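Local coordinates for protein flavin-containing monooxygenase (Allium sativum, PDB 6WPU) that probably catalyses the FAD-dependent S-oxygenation of S-allyl-L-cysteine, a monooxygenase reaction of garlic sulfur metabolism, at residues H205-R208 with P212-D215; A227-R232 with S435-W440; E240-N245 with C283-D288; E250-K255 with F279-S284. All coordinates share one frame; numbering follows the deposited sequence.

How the contacts relate
Contacts 1, 3 and 4 belong to the part of the fold built on the mixed sheet, and contact 2 ties that part to the C-terminal helical region. Contact 1 comes first along the chain, inside the loop between strands 200-203 and 217-221. Helix 225-234 of contact 2 follows, and contacts 3 and 4 are nested in the long excursion that ends at 435-440. Tyr207 packs on Ile230, joining contacts 1 and 2, whose centres lie about 18 Å apart; Ser231 rests on Ile243 between contacts 2 and 3. Contacts 3 and 4, with centres about 10 Å apart, share Cys283 and Ser284. Packing thus links them in series, 1 to 2 to 3 to 4.

Contact 1: H205-R208 with P212-D215; sequences HNYR and PFHD
The CD1-CE1 side of Tyr207 meets CE1 and CZ of Phe213, with CE1 of Tyr207 3.4 Å from CE1 of Phe213. From the tyrosine's standpoint the phenylalanine carbon arrives at the ring edge, close to its plane. The Phe213 ring is approached obliquely: the planes are inclined at 53° and the centroids stand 5.7 Å apart, so the pair is neither a stack nor a T-shape. Tyr207 CD1 widens the patch by touching Phe213 CZ at 3.9 Å. A chi1 of 176° swings the Tyr207 ring away from its own backbone N and brings its CD1-CE1 side against the phenylalanine. Around the pair, Val234 of helix 225-234 and Met291 of strand 289-292 touch both rings, while the Tyr207 hydroxyl is hydrogen-bonded to Asp233. Behind the tyrosine, Arg208 NH1 donates to His205 O at 2.8 Å and to Tyr207 O at 2.9 Å, drawing the 205-208 segment together. Arg208 NE and NH2 bond in addition to the carbonyls of Thr64 and Asp66. The aromatic contact itself is apolar and buried, so the pair probably rests on dispersion and exclusion of water, while polar bonds from the tyrosine hydroxyl and Arg208 hold the loop around it.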
loop_
_atom_site.group_PDB
_atom_site.type_symbol
_atom_site.label_atom_id
_atom_site.label_comp_id
_atom_site.label_asym_id
_atom_site.label_seq_id
_atom_site.Cartn_x
_atom_site.Cartn_y
_atom_site.Cartn_z
ATOM N N HIS A 205 -12.270 0.996 4.534
ATOM C CA HIS A 205 -12.153 0.101 3.385
ATOM C C HIS A 205 -13.425 0.106 2.550
ATOM O O HIS A 205 -13.372 -0.105 1.337
ATOM C CB HIS A 205 -11.847 -1.319 3.852
ATOM C CG HIS A 205 -11.750 -2.317 2.738
ATOM N ND1 HIS A 205 -10.758 -2.270 1.780
ATOM C CD2 HIS A 205 -12.502 -3.408 2.450
ATOM C CE1 HIS A 205 -10.917 -3.277 0.939
ATOM N NE2 HIS A 205 -11.960 -3.990 1.328
ATOM N N ASN A 206 -14.568 0.379 3.169
ATOM C CA ASN A 206 -15.835 0.394 2.457
ATOM C C ASN A 206 -16.322 1.809 2.157
ATOM O O ASN A 206 -17.469 1.980 1.728
ATOM C CB ASN A 206 -16.876 -0.396 3.256
ATOM C CG ASN A 206 -16.497 -1.862 3.377
ATOM O OD1 ASN A 206 -16.264 -2.525 2.368
ATOM N ND2 ASN A 206 -16.403 -2.364 4.602
ATOM N N TYR A 207 -15.477 2.827 2.342
ATOM C CA TYR A 207 -15.911 4.189 2.055
ATOM C C TYR A 207 -15.746 4.469 0.566
ATOM O O TYR A 207 -14.679 4.219 -0.007
ATOM C CB TYR A 207 -15.135 5.229 2.873
ATOM C CG TYR A 207 -15.570 6.614 2.439
ATOM C CD1 TYR A 207 -16.852 7.096 2.768
ATOM C CD2 TYR A 207 -14.763 7.401 1.632
ATOM C CE1 TYR A 207 -17.285 8.343 2.338
ATOM C CE2 TYR A 207 -15.192 8.661 1.186
ATOM C CZ TYR A 207 -16.458 9.115 1.546
ATOM O OH TYR A 207 -16.897 10.337 1.117
ATOM N N ARG A 208 -16.799 4.995 -0.062
ATOM C CA ARG A 208 -16.746 5.285 -1.492
ATOM C C ARG A 208 -17.138 6.718 -1.822
ATOM O O ARG A 208 -16.429 7.394 -2.579
ATOM C CB ARG A 208 -17.655 4.334 -2.271
ATOM C CG ARG A 208 -17.186 2.870 -2.222
ATOM C CD ARG A 208 -15.784 2.698 -2.819
ATOM N NE ARG A 208 -15.427 1.288 -2.777
ATOM C CZ ARG A 208 -14.695 0.731 -1.821
ATOM N NH1 ARG A 208 -14.194 1.478 -0.830
ATOM N NH2 ARG A 208 -14.451 -0.575 -1.874
ATOM N N PRO A 212 -24.386 9.510 0.968
ATOM C CA PRO A 212 -25.191 8.879 2.027
ATOM C C PRO A 212 -24.933 9.429 3.424
ATOM O O PRO A 212 -25.677 9.074 4.344
ATOM C CB PRO A 212 -24.818 7.392 1.926
ATOM C CG PRO A 212 -23.551 7.354 1.198
ATOM C CD PRO A 212 -23.579 8.512 0.249
ATOM N N PHE A 213 -23.918 10.271 3.619
ATOM C CA PHE A 213 -23.646 10.910 4.903
ATOM C C PHE A 213 -24.318 12.278 5.020
ATOM O O PHE A 213 -24.056 13.012 5.977
ATOM C CB PHE A 213 -22.131 11.049 5.118
ATOM C CG PHE A 213 -21.385 9.732 5.104
ATOM C CD1 PHE A 213 -20.961 9.168 3.910
ATOM C CD2 PHE A 213 -21.119 9.058 6.282
ATOM C CE1 PHE A 213 -20.294 7.944 3.899
ATOM C CE2 PHE A 213 -20.443 7.850 6.277
ATOM C CZ PHE A 213 -20.031 7.293 5.086
ATOM N N HIS A 214 -25.149 12.634 4.050
ATOM C CA HIS A 214 -25.859 13.901 4.053
ATOM C C HIS A 214 -26.536 14.164 5.400
ATOM O O HIS A 214 -27.325 13.348 5.882
ATOM C CB HIS A 214 -26.888 13.890 2.923
ATOM C CG HIS A 214 -27.689 15.147 2.848
ATOM N ND1 HIS A 214 -29.008 15.172 2.444
ATOM C CD2 HIS A 214 -27.360 16.425 3.148
ATOM C CE1 HIS A 214 -29.454 16.415 2.497
ATOM N NE2 HIS A 214 -28.473 17.194 2.916
ATOM N N ASP A 215 -26.194 15.287 6.029
ATOM C CA ASP A 215 -26.793 15.708 7.297
ATOM C C ASP A 215 -26.521 14.730 8.451
ATOM O O ASP A 215 -27.215 14.755 9.466
ATOM C CB ASP A 215 -28.301 15.931 7.140
ATOM C CG ASP A 215 -28.877 16.794 8.253
ATOM O OD1 ASP A 215 -28.189 17.758 8.648
ATOM O OD2 ASP A 215 -29.998 16.502 8.734
#

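Contact 2: A227-R232 with S435-W440; sequences AVDISR and SYRDEW. With SO4 (sulfate ion), chain D.
The guanidinium of Arg437 presents its NH1-NH2 edge to the carboxylate of Asp229, while the hydroxyl oxygen of Tyr436 sits over the centre of one of its faces. The Arg232 guanidinium, in turn, has Arg437 NH2 and the sulfate at its edge. Arg437 grips Asp229 end-on with two nearly straight bonds, NH2 to OD1 at 2.7 Å and NH1 to OD2 at 2.8 Å. The two planes are 47° apart, so both nitrogens meet their oxygens from above the carboxylate plane. An extended chain from CG to NE lets Arg437 span the gap to the helix, its side chain lying about 6 Å from FAD. Asp229 OD1 takes a second donor one helical turn along: Arg232 NH2, at 3.2 Å, meets it nearly in line with the C-O bond, on the same side of the plane as Arg437 NH2. A bend at chi3 (-60°) turns Arg232 toward the sulfate, where NH1 bonds O1 and NH2 bonds O3, the latter at 2.6 Å. The NH2 atoms of Arg232 and Arg437, 3.7 Å apart, probably share the negative charge of Asp229 and the sulfate. Water 1 donates to Asp229 OD2 and is also hydrogen-bonded to Tyr436 OH. Farther out, Thr91 O receives Arg437 NE, and Arg90 NH1 bonds the sulfate, which probably came from the crystallisation liquor. Asp229, Arg232 and Arg437 thus form a salt-bridge network, joining helix 225-234 to the loop between helices 416-431 and 443-453.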
loop_
_atom_site.group_PDB
_atom_site.type_symbol
_atom_site.label_atom_id
_atom_site.label_comp_id
_atom_site.label_asym_id
_atom_site.label_seq_id
_atom_site.Cartn_x
_atom_site.Cartn_y
_atom_site.Cartn_z
ATOM N N ALA A 227 -6.997 9.995 6.540
ATOM C CA ALA A 227 -8.204 10.225 7.325
ATOM C C ALA A 227 -8.710 11.649 7.128
ATOM O O ALA A 227 -9.924 11.883 7.068
ATOM C CB ALA A 227 -7.940 9.928 8.800
ATOM N N VAL A 228 -7.795 12.608 6.970
ATOM C CA VAL A 228 -8.222 13.978 6.720
ATOM C C VAL A 228 -8.879 14.099 5.345
ATOM O O VAL A 228 -9.870 14.821 5.185
ATOM C CB VAL A 228 -7.033 14.943 6.881
ATOM C CG1 VAL A 228 -7.486 16.369 6.692
ATOM C CG2 VAL A 228 -6.411 14.777 8.254
ATOM N N ASP A 229 -8.340 13.400 4.334
ATOM C CA ASP A 229 -8.944 13.395 3.001
ATOM C C ASP A 229 -10.387 12.898 3.049
ATOM O O ASP A 229 -11.288 13.487 2.441
ATOM C CB ASP A 229 -8.136 12.495 2.041
ATOM C CG ASP A 229 -6.905 13.173 1.474
ATOM O OD1 ASP A 229 -6.862 14.420 1.411
ATOM O OD2 ASP A 229 -5.969 12.441 1.076
ATOM N N ILE A 230 -10.611 11.770 3.717
ATOM C CA ILE A 230 -11.957 11.224 3.776
ATOM C C ILE A 230 -12.877 12.166 4.538
ATOM O O ILE A 230 -14.006 12.436 4.103
ATOM C CB ILE A 230 -11.924 9.818 4.394
ATOM C CG1 ILE A 230 -11.275 8.847 3.401
ATOM C CG2 ILE A 230 -13.339 9.383 4.777
ATOM C CD1 ILE A 230 -11.327 7.399 3.819
ATOM N N SER A 231 -12.392 12.709 5.667
ATOM C CA SER A 231 -13.164 13.683 6.440
ATOM C C SER A 231 -13.606 14.851 5.574
ATOM O O SER A 231 -14.774 15.261 5.614
ATOM C CB SER A 231 -12.339 14.195 7.621
ATOM O OG SER A 231 -11.968 13.118 8.459
ATOM N N ARG A 232 -12.679 15.413 4.791
ATOM C CA ARG A 232 -13.051 16.537 3.937
ATOM C C ARG A 232 -14.067 16.110 2.882
ATOM O O ARG A 232 -14.998 16.864 2.567
ATOM C CB ARG A 232 -11.803 17.138 3.288
ATOM C CG ARG A 232 -10.891 17.838 4.288
ATOM C CD ARG A 232 -9.854 18.713 3.609
ATOM N NE ARG A 232 -9.010 17.930 2.724
ATOM C CZ ARG A 232 -9.036 18.012 1.400
ATOM N NH1 ARG A 232 -9.851 18.876 0.794
ATOM N NH2 ARG A 232 -8.237 17.236 0.683
ATOM N N SER A 435 -5.155 22.100 0.808
ATOM C CA SER A 435 -4.740 22.798 -0.401
ATOM C C SER A 435 -3.450 22.294 -1.040
ATOM O O SER A 435 -3.110 22.790 -2.119
ATOM C CB SER A 435 -4.581 24.293 -0.119
ATOM O OG SER A 435 -3.512 24.510 0.782
ATOM N N TYR A 436 -2.727 21.338 -0.447
ATOM C CA TYR A 436 -1.408 20.982 -0.983
ATOM C C TYR A 436 -1.493 20.388 -2.385
ATOM O O TYR A 436 -0.528 20.481 -3.156
ATOM C CB TYR A 436 -0.689 20.008 -0.041
ATOM C CG TYR A 436 -1.165 18.572 -0.112
ATOM C CD1 TYR A 436 -0.432 17.609 -0.819
ATOM C CD2 TYR A 436 -2.327 18.166 0.538
ATOM C CE1 TYR A 436 -0.852 16.283 -0.886
ATOM C CE2 TYR A 436 -2.755 16.840 0.479
ATOM C CZ TYR A 436 -2.006 15.906 -0.241
ATOM O OH TYR A 436 -2.404 14.596 -0.309
ATOM N N ARG A 437 -2.624 19.772 -2.740
ATOM C CA ARG A 437 -2.741 19.178 -4.067
ATOM C C ARG A 437 -2.861 20.223 -5.174
ATOM O O ARG A 437 -2.540 19.928 -6.329
ATOM C CB ARG A 437 -3.934 18.219 -4.125
ATOM C CG ARG A 437 -3.770 16.943 -3.308
ATOM C CD ARG A 437 -4.955 16.023 -3.539
ATOM N NE ARG A 437 -4.755 14.676 -3.020
ATOM C CZ ARG A 437 -5.105 14.280 -1.799
ATOM N NH1 ARG A 437 -4.896 13.025 -1.416
ATOM N NH2 ARG A 437 -5.659 15.141 -0.954
ATOM N N ASP A 438 -3.289 21.438 -4.866
ATOM C CA ASP A 438 -3.522 22.412 -5.916
ATOM C C ASP A 438 -2.682 23.669 -5.785
ATOM O O ASP A 438 -2.633 24.453 -6.736
ATOM C CB ASP A 438 -5.013 22.785 -5.966
ATOM C CG ASP A 438 -5.889 21.608 -6.378
ATOM O OD1 ASP A 438 -5.694 21.076 -7.496
ATOM O OD2 ASP A 438 -6.756 21.200 -5.576
ATOM N N GLU A 439 -2.008 23.873 -4.656
ATOM C CA GLU A 439 -1.171 25.048 -4.429
ATOM C C GLU A 439 0.184 24.570 -3.930
ATOM O O GLU A 439 0.278 23.967 -2.855
ATOM C CB GLU A 439 -1.818 26.011 -3.425
ATOM N N TRP A 440 1.225 24.814 -4.718
ATOM C CA TRP A 440 2.556 24.350 -4.379
ATOM C C TRP A 440 3.555 25.390 -4.845
ATOM O O TRP A 440 3.237 26.266 -5.653
ATOM C CB TRP A 440 2.871 22.980 -5.008
ATOM C CG TRP A 440 2.774 22.965 -6.512
ATOM C CD1 TRP A 440 3.699 23.442 -7.411
ATOM C CD2 TRP A 440 1.693 22.441 -7.291
ATOM N NE1 TRP A 440 3.252 23.248 -8.699
ATOM C CE2 TRP A 440 2.020 22.641 -8.650
ATOM C CE3 TRP A 440 0.475 21.838 -6.971
ATOM C CZ2 TRP A 440 1.173 22.254 -9.686
ATOM C CZ3 TRP A 440 -0.367 21.456 -8.003
ATOM C CH2 TRP A 440 -0.012 21.663 -9.345
HETATM S S SO4 D . -8.678 18.156 -2.759
HETATM O O1 SO4 D . -9.865 18.795 -2.183
HETATM O O2 SO4 D . -7.595 19.137 -2.801
HETATM O O3 SO4 D . -8.254 17.044 -1.918
HETATM O O4 SO4 D . -8.994 17.635 -4.093
HETATM O O HOH W 1 -3.809 13.547 1.553
#

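Contact 3: E240-N245 with C283-D288; sequences EVHIAN and CSVHVD
Strands 240-244 and 284-286 belong to one mixed sheet but are not paired with each other: the CA atoms of the two segments stay 9.0 Å apart at Glu240-Val287 and 9.3 Å at His242-Val285, bridged by side chains. The sheet curls here, strand 240-244 lying between 217-221 and 262-271 and strand 284-286 pairing with 276-279, so the contact lies inside the curl. Val285 brings CG1 over one face of the His242 imidazole in a CH-pi contact, 4.3 Å from the centroid and 18° off the ring normal. Its nearest ring atom is NE2, so the methyl sits toward the rim. Cys283 SG approaches the same ring obliquely, coming 4.3 Å from CE1. Both ring nitrogens are engaged: ND1 is hydrogen-bonded to His265 of strand 262-271, and NE2 donates to Glu240 OE2. These bonds should keep the imidazole from turning; the rings of His265 and Trp263 also meet it. Replacing His242 by an alanine would probably leave the Glu240 carboxylate and His265 without this shared partner and open a gap beneath the Val285 methyls. Glu240 comes up alongside the histidine on a chain extended beyond CG, and its OE2 also touches Val285 CG2 at 3.7 Å. The His-carboxylate bond, 2.7 Å from NE2 to OE2 at 167°, lies in the imidazole plane and uses the anti lone pair of OE2.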
loop_
_atom_site.group_PDB
_atom_site.type_symbol
_atom_site.label_atom_id
_atom_site.label_comp_id
_atom_site.label_asym_id
_atom_site.label_seq_id
_atom_site.Cartn_x
_atom_site.Cartn_y
_atom_site.Cartn_z
ATOM N N GLU A 240 -21.921 17.279 10.498
ATOM C CA GLU A 240 -20.680 17.489 11.241
ATOM C C GLU A 240 -19.726 16.324 11.025
ATOM O O GLU A 240 -20.148 15.163 10.996
ATOM C CB GLU A 240 -20.927 17.636 12.737
ATOM C CG GLU A 240 -21.641 18.912 13.127
ATOM C CD GLU A 240 -21.923 18.964 14.614
ATOM O OE1 GLU A 240 -22.903 19.633 15.013
ATOM O OE2 GLU A 240 -21.166 18.317 15.381
ATOM N N VAL A 241 -18.441 16.639 10.888
ATOM C CA VAL A 241 -17.377 15.639 10.826
ATOM C C VAL A 241 -16.421 15.907 11.982
ATOM O O VAL A 241 -15.974 17.042 12.175
ATOM C CB VAL A 241 -16.646 15.668 9.470
ATOM C CG1 VAL A 241 -15.594 14.556 9.397
ATOM C CG2 VAL A 241 -17.654 15.527 8.325
ATOM N N HIS A 242 -16.136 14.872 12.768
ATOM C CA HIS A 242 -15.221 14.958 13.899
ATOM C C HIS A 242 -14.115 13.931 13.690
ATOM O O HIS A 242 -14.399 12.734 13.558
ATOM C CB HIS A 242 -15.956 14.700 15.215
ATOM C CG HIS A 242 -16.997 15.728 15.540
ATOM N ND1 HIS A 242 -16.750 16.797 16.370
ATOM C CD2 HIS A 242 -18.288 15.848 15.145
ATOM C CE1 HIS A 242 -17.845 17.531 16.478
ATOM N NE2 HIS A 242 -18.789 16.981 15.733
ATOM N N ILE A 243 -12.866 14.393 13.632
ATOM C CA ILE A 243 -11.715 13.505 13.487
ATOM C C ILE A 243 -11.155 13.225 14.871
ATOM O O ILE A 243 -10.895 14.156 15.642
ATOM C CB ILE A 243 -10.637 14.112 12.573
ATOM C CG1 ILE A 243 -11.256 14.627 11.273
ATOM C CG2 ILE A 243 -9.565 13.077 12.258
ATOM C CD1 ILE A 243 -10.240 15.198 10.294
ATOM N N ALA A 244 -10.994 11.942 15.201
ATOM C CA ALA A 244 -10.295 11.523 16.415
ATOM C C ALA A 244 -8.902 11.115 15.972
ATOM O O ALA A 244 -8.722 10.043 15.398
ATOM C CB ALA A 244 -11.011 10.372 17.111
ATOM N N ASN A 245 -7.915 11.975 16.221
ATOM C CA ASN A 245 -6.565 11.818 15.672
ATOM C C ASN A 245 -5.629 11.731 16.869
ATOM O O ASN A 245 -5.283 12.752 17.476
ATOM C CB ASN A 245 -6.211 12.980 14.736
ATOM C CG ASN A 245 -4.753 12.958 14.265
ATOM O OD1 ASN A 245 -3.940 12.159 14.720
ATOM N ND2 ASN A 245 -4.424 13.859 13.351
ATOM N N CYS A 283 -15.561 17.473 24.381
ATOM C CA CYS A 283 -16.638 17.616 23.410
ATOM C C CYS A 283 -17.503 16.356 23.380
ATOM O O CYS A 283 -16.998 15.234 23.269
ATOM C CB CYS A 283 -16.060 17.914 22.029
ATOM S SG CYS A 283 -17.282 17.922 20.676
ATOM N N SER A 284 -18.814 16.547 23.503
ATOM C CA SER A 284 -19.789 15.466 23.467
ATOM C C SER A 284 -20.765 15.736 22.333
ATOM O O SER A 284 -21.269 16.858 22.199
ATOM C CB SER A 284 -20.541 15.361 24.798
ATOM O OG SER A 284 -21.454 14.280 24.793
ATOM N N VAL A 285 -21.044 14.717 21.524
ATOM C CA VAL A 285 -21.934 14.915 20.388
ATOM C C VAL A 285 -22.663 13.609 20.080
ATOM O O VAL A 285 -22.130 12.513 20.280
ATOM C CB VAL A 285 -21.134 15.458 19.175
ATOM C CG1 VAL A 285 -20.181 14.392 18.616
ATOM C CG2 VAL A 285 -22.076 16.012 18.099
ATOM N N HIS A 286 -23.910 13.727 19.619
ATOM C CA HIS A 286 -24.642 12.552 19.167
ATOM C C HIS A 286 -24.174 12.184 17.766
ATOM O O HIS A 286 -24.154 13.026 16.862
ATOM C CB HIS A 286 -26.158 12.766 19.168
ATOM C CG HIS A 286 -26.909 11.581 18.635
ATOM N ND1 HIS A 286 -27.210 11.427 17.296
ATOM C CD2 HIS A 286 -27.346 10.455 19.249
ATOM C CE1 HIS A 286 -27.829 10.274 17.114
ATOM N NE2 HIS A 286 -27.922 9.663 18.284
ATOM N N VAL A 287 -23.816 10.921 17.581
ATOM C CA VAL A 287 -23.122 10.471 16.378
ATOM C C VAL A 287 -23.953 9.394 15.698
ATOM O O VAL A 287 -24.455 8.477 16.358
ATOM C CB VAL A 287 -21.716 9.953 16.715
ATOM C CG1 VAL A 287 -21.023 9.392 15.452
ATOM C CG2 VAL A 287 -20.906 11.056 17.361
ATOM N N ASP A 288 -24.113 9.527 14.382
ATOM C CA ASP A 288 -24.768 8.542 13.529
ATOM C C ASP A 288 -23.810 7.472 13.020
ATOM O O ASP A 288 -24.191 6.297 12.942
ATOM C CB ASP A 288 -25.428 9.254 12.338
ATOM C CG ASP A 288 -26.360 10.389 12.785
ATOM O OD1 ASP A 288 -27.391 10.080 13.426
ATOM O OD2 ASP A 288 -26.046 11.578 12.529
#

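Contact 4: E250-K255 with F279-S284; sequences EGTPAK and FHDGCS
Polar bonding centres on the Asp281 carboxylate, which the Thr252 hydroxyl reaches by donating OG1 to OD2 at 2.9 Å, along the anti lone pair of that oxygen. The two side chains cross at about a right angle, and Thr252 CB also closes on OD2. The same OD2 is hydrogen-bonded to His265 ND1 of strand 262-271. The other oxygen works within its own loop: OD1 accepts from Cys283 N at 3.0 Å, an Asx turn, meeting the amide nearly along the C-O axis. Chi1 of 49° places CG between the backbone N and the carbonyl carbon of Asp281, turning the carboxylate back over the following residues. Backbone bonds complete the loop: a type I beta turn runs from Phe279 to Gly282, and Phe279 N bonds Cys283 O as the hairpin of strands 276-279 and 284-286 closes. Van der Waals contact comes from Pro253, which follows a cis peptide bond. Its CG rests 3.7 Å from Asp281 OD1 and 4.0 Å from Cys283 CB, so the proline ring borders both the carboxylate and the residue just before strand 284-286. An alanine in place of Asp281 would probably leave the Thr252 hydroxyl, His265 ND1 and the Cys283 amide without this acceptor, the turn then relying on its backbone bonds. One carboxylate therefore serves two purposes, shaping its own turn through OD1 and joining it to the 250-255 segment and His265 through OD2.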
loop_
_atom_site.group_PDB
_atom_site.type_symbol
_atom_site.label_atom_id
_atom_site.label_comp_id
_atom_site.label_asym_id
_atom_site.label_seq_id
_atom_site.Cartn_x
_atom_site.Cartn_y
_atom_site.Cartn_z
ATOM N N GLU A 250 -2.631 18.954 21.576
ATOM C CA GLU A 250 -2.860 20.327 21.998
ATOM C C GLU A 250 -3.976 20.960 21.177
ATOM O O GLU A 250 -4.193 20.609 20.013
ATOM C CB GLU A 250 -1.578 21.165 21.864
ATOM N N GLY A 251 -4.692 21.881 21.816
ATOM C CA GLY A 251 -5.628 22.768 21.145
ATOM C C GLY A 251 -6.866 22.149 20.527
ATOM O O GLY A 251 -7.240 22.519 19.408
ATOM N N THR A 252 -7.528 21.230 21.225
ATOM C CA THR A 252 -8.780 20.732 20.671
ATOM C C THR A 252 -9.917 21.000 21.650
ATOM O O THR A 252 -9.685 21.074 22.856
ATOM C CB THR A 252 -8.725 19.229 20.356
ATOM O OG1 THR A 252 -8.464 18.492 21.556
ATOM C CG2 THR A 252 -7.655 18.922 19.295
ATOM N N PRO A 253 -11.167 21.126 21.168
ATOM C CA PRO A 253 -11.628 20.946 19.780
ATOM C C PRO A 253 -11.141 22.051 18.840
ATOM O O PRO A 253 -11.282 23.224 19.148
ATOM C CB PRO A 253 -13.163 20.974 19.904
ATOM C CG PRO A 253 -13.462 20.838 21.388
ATOM C CD PRO A 253 -12.277 21.465 22.077
ATOM N N ALA A 254 -10.559 21.670 17.711
ATOM C CA ALA A 254 -10.052 22.618 16.732
ATOM C C ALA A 254 -10.869 22.503 15.455
ATOM O O ALA A 254 -11.095 21.398 14.957
ATOM C CB ALA A 254 -8.571 22.361 16.435
ATOM N N LYS A 255 -11.312 23.639 14.929
ATOM C CA LYS A 255 -11.934 23.653 13.616
ATOM C C LYS A 255 -10.879 23.426 12.537
ATOM O O LYS A 255 -9.740 23.890 12.644
ATOM C CB LYS A 255 -12.657 24.979 13.383
ATOM C CG LYS A 255 -14.121 24.846 12.971
ATOM C CD LYS A 255 -14.827 26.205 12.989
ATOM C CE LYS A 255 -16.174 26.153 12.273
ATOM N NZ LYS A 255 -17.351 26.306 13.177
ATOM N N PHE A 279 -15.300 13.066 23.560
ATOM C CA PHE A 279 -13.885 13.095 23.242
ATOM C C PHE A 279 -13.096 13.493 24.485
ATOM O O PHE A 279 -13.649 14.008 25.461
ATOM C CB PHE A 279 -13.614 14.055 22.080
ATOM C CG PHE A 279 -14.226 13.611 20.780
ATOM C CD1 PHE A 279 -15.483 14.054 20.404
ATOM C CD2 PHE A 279 -13.547 12.727 19.940
ATOM C CE1 PHE A 279 -16.059 13.635 19.209
ATOM C CE2 PHE A 279 -14.114 12.312 18.757
ATOM C CZ PHE A 279 -15.380 12.768 18.389
ATOM N N HIS A 280 -11.793 13.214 24.457
ATOM C CA HIS A 280 -10.957 13.556 25.604
ATOM C C HIS A 280 -10.982 15.049 25.897
ATOM O O HIS A 280 -10.899 15.449 27.063
ATOM C CB HIS A 280 -9.522 13.094 25.380
ATOM C CG HIS A 280 -8.552 13.697 26.350
ATOM N ND1 HIS A 280 -8.358 13.192 27.618
ATOM C CD2 HIS A 280 -7.742 14.775 26.245
ATOM C CE1 HIS A 280 -7.460 13.927 28.250
ATOM N NE2 HIS A 280 -7.072 14.895 27.439
ATOM N N ASP A 281 -11.095 15.890 24.863
ATOM C CA ASP A 281 -11.187 17.331 25.113
ATOM C C ASP A 281 -12.524 17.759 25.707
ATOM O O ASP A 281 -12.771 18.957 25.857
ATOM C CB ASP A 281 -10.919 18.116 23.825
ATOM C CG ASP A 281 -11.735 17.608 22.644
ATOM O OD1 ASP A 281 -12.959 17.401 22.799
ATOM O OD2 ASP A 281 -11.143 17.439 21.551
ATOM N N GLY A 282 -13.427 16.858 26.071
ATOM C CA GLY A 282 -14.686 17.252 26.657
ATOM C C GLY A 282 -15.835 17.397 25.680
ATOM O O GLY A 282 -16.990 17.449 26.113
ATOM N N CYS A 283 -15.561 17.473 24.381
ATOM C CA CYS A 283 -16.638 17.616 23.410
ATOM C C CYS A 283 -17.503 16.356 23.380
ATOM O O CYS A 283 -16.998 15.234 23.269
ATOM C CB CYS A 283 -16.060 17.914 22.029
ATOM S SG CYS A 283 -17.282 17.922 20.676
ATOM N N SER A 284 -18.814 16.547 23.503
ATOM C CA SER A 284 -19.789 15.466 23.467
ATOM C C SER A 284 -20.765 15.736 22.333
ATOM O O SER A 284 -21.269 16.858 22.199
ATOM C CB SER A 284 -20.541 15.361 24.798
ATOM O OG SER A 284 -21.454 14.280 24.793
#